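PDB 5VEG: flavodoxin, which binds flavin mononucleotide and probably serves as a low-potential electron donor to redox enzymes, in association with a propanediol-utilization bacterial microcompartment. Local coordinates for residues 49-54 with 166-171; 73-76 with 82-85. All coordinates share one frame; numbering follows the deposited sequence.

Interaction 1. Residues 49-54 with 166-171; sequences NIVCDS and NKFAEG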
ATOM      1  N   ASN A  49       3.002  -9.292  -0.208  1.00 31.07           N
ATOM      2  CA  ASN A  49       2.656 -10.675  -0.545  1.00 29.83           C
ATOM      3  C   ASN A  49       1.375 -11.117   0.149  1.00 33.26           C
ATOM      4  O   ASN A  49       0.518 -11.766  -0.461  1.00 34.20           O
ATOM      5  CB  ASN A  49       3.794 -11.625  -0.157  1.00 28.87           C
ATOM      6  CG  ASN A  49       5.031 -11.498  -1.040  1.00 37.54           C
ATOM      7  OD1 ASN A  49       5.026 -10.838  -2.085  1.00 36.09           O
ATOM      8  ND2 ASN A  49       6.109 -12.147  -0.612  1.00 32.46           N
ATOM      9  N   ILE A  50       1.239 -10.804   1.441  1.00 31.34           N
ATOM     10  CA  ILE A  50       0.033 -11.190   2.167  1.00 26.14           C
ATOM     11  C   ILE A  50      -1.189 -10.505   1.576  1.00 31.00           C
ATOM     12  O   ILE A  50      -2.257 -11.113   1.458  1.00 30.87           O
ATOM     13  CB  ILE A  50       0.190 -10.875   3.667  1.00 29.79           C
ATOM     14  CG1 ILE A  50       1.323 -11.728   4.261  1.00 31.51           C
ATOM     15  CG2 ILE A  50      -1.129 -11.091   4.402  1.00 32.45           C
ATOM     16  CD1 ILE A  50       1.872 -11.219   5.622  1.00 30.35           C
ATOM     17  N   VAL A  51      -1.057  -9.232   1.199  1.00 29.19           N
ATOM     18  CA  VAL A  51      -2.197  -8.515   0.630  1.00 29.24           C
ATOM     19  C   VAL A  51      -2.549  -9.081  -0.746  1.00 25.06           C
ATOM     20  O   VAL A  51      -3.727  -9.276  -1.067  1.00 31.77           O
ATOM     21  CB  VAL A  51      -1.903  -7.002   0.576  1.00 28.61           C
ATOM     22  CG1 VAL A  51      -3.035  -6.268  -0.138  1.00 28.92           C
ATOM     23  CG2 VAL A  51      -1.691  -6.425   2.017  1.00 24.57           C
ATOM     24  N   CYS A  52      -1.538  -9.378  -1.566  1.00 27.54           N
ATOM     25  CA  CYS A  52      -1.789  -9.993  -2.869  1.00 30.07           C
ATOM     26  C   CYS A  52      -2.494 -11.333  -2.726  1.00 33.99           C
ATOM     27  O   CYS A  52      -3.415 -11.643  -3.490  1.00 38.71           O
ATOM     28  CB  CYS A  52      -0.485 -10.193  -3.627  1.00 33.71           C
ATOM     29  SG  CYS A  52       0.301  -8.694  -4.115  1.00 47.72           S
ATOM     30  N   ASP A  53      -2.062 -12.147  -1.761  1.00 39.20           N
ATOM     31  CA  ASP A  53      -2.713 -13.427  -1.516  1.00 38.91           C
ATOM     32  C   ASP A  53      -4.171 -13.232  -1.118  1.00 39.64           C
ATOM     33  O   ASP A  53      -5.063 -13.887  -1.666  1.00 42.24           O
ATOM     34  CB  ASP A  53      -1.961 -14.206  -0.431  1.00 40.04           C
ATOM     35  CG  ASP A  53      -0.635 -14.771  -0.921  1.00 57.34           C
ATOM     36  OD1 ASP A  53      -0.450 -14.888  -2.157  1.00 51.07           O
ATOM     37  OD2 ASP A  53       0.223 -15.099  -0.065  1.00 54.05           O
ATOM     38  N   SER A  54      -4.437 -12.338  -0.155  1.00 36.59           N
ATOM     39  CA  SER A  54      -5.815 -12.136   0.294  1.00 34.13           C
ATOM     40  C   SER A  54      -6.697 -11.586  -0.827  1.00 40.62           C
ATOM     41  O   SER A  54      -7.872 -11.959  -0.939  1.00 37.56           O
ATOM     42  CB  SER A  54      -5.861 -11.201   1.503  1.00 33.70           C
ATOM     43  OG  SER A  54      -4.906 -11.578   2.482  1.00 42.28           O
ATOM     44  N   ASN A 166      -5.990  -9.184   6.055  1.00 34.39           N
ATOM     45  CA  ASN A 166      -7.120  -9.807   5.375  1.00 33.13           C
ATOM     46  C   ASN A 166      -8.353  -8.918   5.414  1.00 32.82           C
ATOM     47  O   ASN A 166      -9.056  -8.784   4.408  1.00 36.26           O
ATOM     48  CB  ASN A 166      -7.426 -11.164   6.004  1.00 33.04           C
ATOM     49  CG  ASN A 166      -6.737 -12.290   5.294  1.00 51.43           C
ATOM     50  OD1 ASN A 166      -5.625 -12.682   5.657  1.00 58.11           O
ATOM     51  ND2 ASN A 166      -7.386 -12.818   4.256  1.00 54.49           N
ATOM     52  N   LYS A 167      -8.657  -8.324   6.572  1.00 33.05           N
ATOM     53  CA  LYS A 167      -9.761  -7.370   6.623  1.00 36.05           C
ATOM     54  C   LYS A 167      -9.497  -6.180   5.708  1.00 33.30           C
ATOM     55  O   LYS A 167     -10.409  -5.696   5.024  1.00 33.51           O
ATOM     56  CB  LYS A 167      -9.994  -6.912   8.064  1.00 30.03           C
ATOM     57  CG  LYS A 167     -10.510  -8.036   8.968  1.00 44.41           C
ATOM     58  CD  LYS A 167     -10.432  -7.693  10.459  1.00 59.39           C
ATOM     59  CE  LYS A 167     -11.240  -8.688  11.305  1.00 60.78           C
ATOM     60  NZ  LYS A 167     -11.058  -8.494  12.772  1.00 65.75           N
ATOM     61  N   PHE A 168      -8.257  -5.680   5.713  1.00 29.63           N
ATOM     62  CA  PHE A 168      -7.805  -4.678   4.752  1.00 29.49           C
ATOM     63  C   PHE A 168      -8.211  -5.062   3.329  1.00 28.48           C
ATOM     64  O   PHE A 168      -8.926  -4.313   2.657  1.00 30.31           O
ATOM     65  CB  PHE A 168      -6.289  -4.538   4.906  1.00 28.57           C
ATOM     66  CG  PHE A 168      -5.626  -3.554   3.977  1.00 28.06           C
ATOM     67  CD1 PHE A 168      -5.691  -2.184   4.218  1.00 23.94           C
ATOM     68  CD2 PHE A 168      -4.838  -4.012   2.933  1.00 29.47           C
ATOM     69  CE1 PHE A 168      -5.039  -1.291   3.397  1.00 24.85           C
ATOM     70  CE2 PHE A 168      -4.167  -3.122   2.092  1.00 31.11           C
ATOM     71  CZ  PHE A 168      -4.258  -1.760   2.328  1.00 27.08           C
ATOM     72  N   ALA A 169      -7.815  -6.260   2.880  1.00 28.20           N
ATOM     73  CA  ALA A 169      -8.161  -6.713   1.529  1.00 32.73           C
ATOM     74  C   ALA A 169      -9.669  -6.827   1.328  1.00 34.29           C
ATOM     75  O   ALA A 169     -10.189  -6.445   0.272  1.00 34.76           O
ATOM     76  CB  ALA A 169      -7.497  -8.056   1.239  1.00 33.63           C
ATOM     77  N   GLU A 170     -10.385  -7.388   2.314  1.00 32.83           N
ATOM     78  CA  GLU A 170     -11.837  -7.485   2.218  1.00 33.01           C
ATOM     79  C   GLU A 170     -12.469  -6.108   2.065  1.00 34.50           C
ATOM     80  O   GLU A 170     -13.411  -5.931   1.282  1.00 40.04           O
ATOM     81  CB  GLU A 170     -12.401  -8.189   3.457  1.00 42.19           C
ATOM     82  CG  GLU A 170     -11.957  -9.637   3.633  1.00 48.57           C
ATOM     83  CD  GLU A 170     -12.350 -10.198   4.993  1.00 56.79           C
ATOM     84  OE1 GLU A 170     -11.626 -11.073   5.521  1.00 53.81           O
ATOM     85  OE2 GLU A 170     -13.382  -9.745   5.535  1.00 55.34           O
ATOM     86  N   GLY A 171     -11.962  -5.121   2.810  1.00 35.18           N
ATOM     87  CA  GLY A 171     -12.480  -3.769   2.698  1.00 27.83           C
ATOM     88  C   GLY A 171     -12.298  -3.182   1.309  1.00 31.05           C
ATOM     89  O   GLY A 171     -13.205  -2.538   0.773  1.00 36.68           O
TER
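Phe168 meets Val51 with the rim of its ring: CG1 of Val51 lies near the ring plane, 4.0 Å from CE2 of Phe168. CG2 of Val51 is 4.1 Å from both CD2 and CE2 of Phe168, so the methyls meet that side of the ring. With CG anti to the backbone N (chi1 179°), the ring extends from its helix towards the sheet. The Asn166 carboxamide flanks Ser54 instead, its CG 3.4 Å from Ser54 OG.

Between the Phe168 and Asn166 contacts the helices approach closely. Ser54 CB and Ala169 CB are 3.6 Å apart, and the short segments have axes 8.9 Å apart, crossing at -50°. This spacing is consistent with small side chains meeting at the crossing. Ser54 OG turns back to its own helix, donating to Ile50 O over 2.9 Å. Ser54 N reaches that oxygen from the opposite face of the carbonyl plane, so one acceptor takes two bonds and the buried hydroxyl has a partner.

Helices 43-56 and 159-176 are the pair packed against one side of the flavodoxin sheet. Ile50 and Val51 extend their seam along Leu165, Phe168 rests on Ala148 and Val151 of strand 145-154, and Cys52 lies on strand 60-66.

Interaction 2. Residues 73-76 with 82-85; sequences ADFM and VVCA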
ATOM      1  N   ALA A  73       1.598   5.616 -14.232  1.00 37.95           N
ATOM      2  CA  ALA A  73       0.704   5.468 -15.381  1.00 37.42           C
ATOM      3  C   ALA A  73       0.274   4.018 -15.579  1.00 37.06           C
ATOM      4  O   ALA A  73      -0.862   3.755 -15.986  1.00 38.79           O
ATOM      5  CB  ALA A  73       1.373   6.000 -16.651  1.00 43.30           C
ATOM      6  N   ASP A  74       1.163   3.057 -15.296  1.00 31.80           N
ATOM      7  CA  ASP A  74       0.766   1.650 -15.390  1.00 29.81           C
ATOM      8  C   ASP A  74      -0.006   1.202 -14.161  1.00 33.21           C
ATOM      9  O   ASP A  74      -1.020   0.498 -14.277  1.00 38.32           O
ATOM     10  CB  ASP A  74       2.001   0.772 -15.607  1.00 39.17           C
ATOM     11  CG  ASP A  74       2.732   1.117 -16.900  1.00 41.97           C
ATOM     12  OD1 ASP A  74       2.051   1.265 -17.936  1.00 44.63           O
ATOM     13  OD2 ASP A  74       3.967   1.265 -16.885  1.00 42.34           O
ATOM     14  N   PHE A  75       0.477   1.609 -12.983  1.00 33.61           N
ATOM     15  CA  PHE A  75      -0.152   1.301 -11.699  1.00 34.99           C
ATOM     16  C   PHE A  75      -1.633   1.650 -11.693  1.00 31.96           C
ATOM     17  O   PHE A  75      -2.478   0.839 -11.294  1.00 34.29           O
ATOM     18  CB  PHE A  75       0.599   2.083 -10.612  1.00 34.47           C
ATOM     19  CG  PHE A  75       0.078   1.898  -9.210  1.00 36.27           C
ATOM     20  CD1 PHE A  75       0.261   0.697  -8.539  1.00 29.42           C
ATOM     21  CD2 PHE A  75      -0.505   2.965  -8.528  1.00 31.62           C
ATOM     22  CE1 PHE A  75      -0.184   0.534  -7.236  1.00 29.69           C
ATOM     23  CE2 PHE A  75      -0.956   2.812  -7.210  1.00 28.85           C
ATOM     24  CZ  PHE A  75      -0.791   1.594  -6.573  1.00 30.84           C
ATOM     25  N   MET A  76      -1.970   2.862 -12.138  1.00 36.27           N
ATOM     26  CA  MET A  76      -3.327   3.378 -11.997  1.00 33.11           C
ATOM     27  C   MET A  76      -4.346   2.635 -12.843  1.00 38.23           C
ATOM     28  O   MET A  76      -5.541   2.934 -12.729  1.00 39.09           O
ATOM     29  CB  MET A  76      -3.366   4.865 -12.356  1.00 30.35           C
ATOM     30  CG  MET A  76      -3.031   5.144 -13.831  1.00 39.53           C
ATOM     31  SD  MET A  76      -3.416   6.845 -14.255  1.00 58.21           S
ATOM     32  CE  MET A  76      -5.210   6.830 -14.140  1.00 44.28           C
ATOM     33  N   VAL A  82      -2.719  -0.274  -4.069  1.00 28.38           N
ATOM     34  CA  VAL A  82      -2.138  -0.530  -2.753  1.00 26.59           C
ATOM     35  C   VAL A  82      -0.658  -0.184  -2.798  1.00 26.81           C
ATOM     36  O   VAL A  82       0.050  -0.606  -3.719  1.00 26.47           O
ATOM     37  CB  VAL A  82      -2.333  -1.994  -2.305  1.00 28.93           C
ATOM     38  CG1 VAL A  82      -1.635  -2.253  -0.942  1.00 23.60           C
ATOM     39  CG2 VAL A  82      -3.812  -2.327  -2.216  1.00 25.15           C
ATOM     40  N   VAL A  83      -0.190   0.572  -1.794  1.00 26.60           N
ATOM     41  CA  VAL A  83       1.238   0.796  -1.553  1.00 26.28           C
ATOM     42  C   VAL A  83       1.616   0.216  -0.191  1.00 29.14           C
ATOM     43  O   VAL A  83       0.972   0.512   0.825  1.00 22.35           O
ATOM     44  CB  VAL A  83       1.605   2.291  -1.619  1.00 26.12           C
ATOM     45  CG1 VAL A  83       3.082   2.488  -1.337  1.00 27.24           C
ATOM     46  CG2 VAL A  83       1.244   2.896  -3.005  1.00 23.35           C
ATOM     47  N   CYS A  84       2.667  -0.597  -0.169  1.00 27.84           N
ATOM     48  CA  CYS A  84       3.228  -1.140   1.061  1.00 28.97           C
ATOM     49  C   CYS A  84       4.680  -0.686   1.134  1.00 33.72           C
ATOM     50  O   CYS A  84       5.505  -1.143   0.344  1.00 29.90           O
ATOM     51  CB  CYS A  84       3.130  -2.668   1.097  1.00 21.73           C
ATOM     52  SG  CYS A  84       1.449  -3.360   0.936  1.00 30.43           S
ATOM     53  N   ALA A  85       5.012   0.205   2.071  1.00 26.22           N
ATOM     54  CA  ALA A  85       6.341   0.801   2.048  1.00 27.22           C
ATOM     55  C   ALA A  85       6.840   1.100   3.453  1.00 27.93           C
ATOM     56  O   ALA A  85       6.063   1.446   4.347  1.00 24.86           O
ATOM     57  CB  ALA A  85       6.371   2.093   1.229  1.00 24.81           C
TER
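Phe75 is the one side chain of 73-76 that reaches strand segment 82-85, and it does so with the far end of its ring. Its first contacts are van der Waals contacts with main chain: CZ of Phe75 stands 3.7 Å from Val82 N, and CE1 of Phe75 is equally far, 3.7 Å, from Val82 O. The ring thus sits against backbone atoms, and the Val82 side chain leaves the strand away from segment 73-76. No hydrogen bond crosses the contact. Backbone bonds of Val82 to His34 and Val36, and of Val83 to Ala117, hold the strand within the sheet.

Apolar contact between side chains is slighter, a single approach of Phe75 CZ to Val83 CG2 at 4.3 Å. The CA atoms of Phe75 and Val82 are 9.3 Å apart, a gap the ring spans because chi1, 179°, swings it out opposite the backbone N. Only 97 Å² is buried between the segments, consistent with one residue acting as the bridge.

Aromatic contacts extend the ring's surroundings: Phe75 and Phe100 stack edge-to-face, and the His34 ring meets Phe75 with planes at about 60°.

Short helix 72-75 belongs to the beta-alpha-beta connection from strand 60-66 to strand 80-85, which passes over strand 31-38 in the parallel sheet. Phe75 packs on Val36 of that intervening strand and on Phe139 of helix 130-141, while Val83 packs on Phe135 and Phe139 of the same helix.

Overall arrangement
Both contacts are buried. Interaction 1 lies between two long helices on one face of the sheet; interaction 2 joins a very short helix to the central strand, on the side where helix 130-141 packs, and its buried area is less than half as large (97 against 230 Å²). Their chemistry differs accordingly: small residues and a hydroxyl bonded within its own helix mark the helix crossing, with an apolar valine-phenylalanine contact beside them, whereas interaction 2 sets a single aromatic side chain against strand backbone and among other rings. Strand 80-85 connects them: Val82 offers its main chain to Phe75, while its CG1 packs 4.0 Å from Phe168 CE2. In sequence, interaction 2 falls between the two helices of interaction 1.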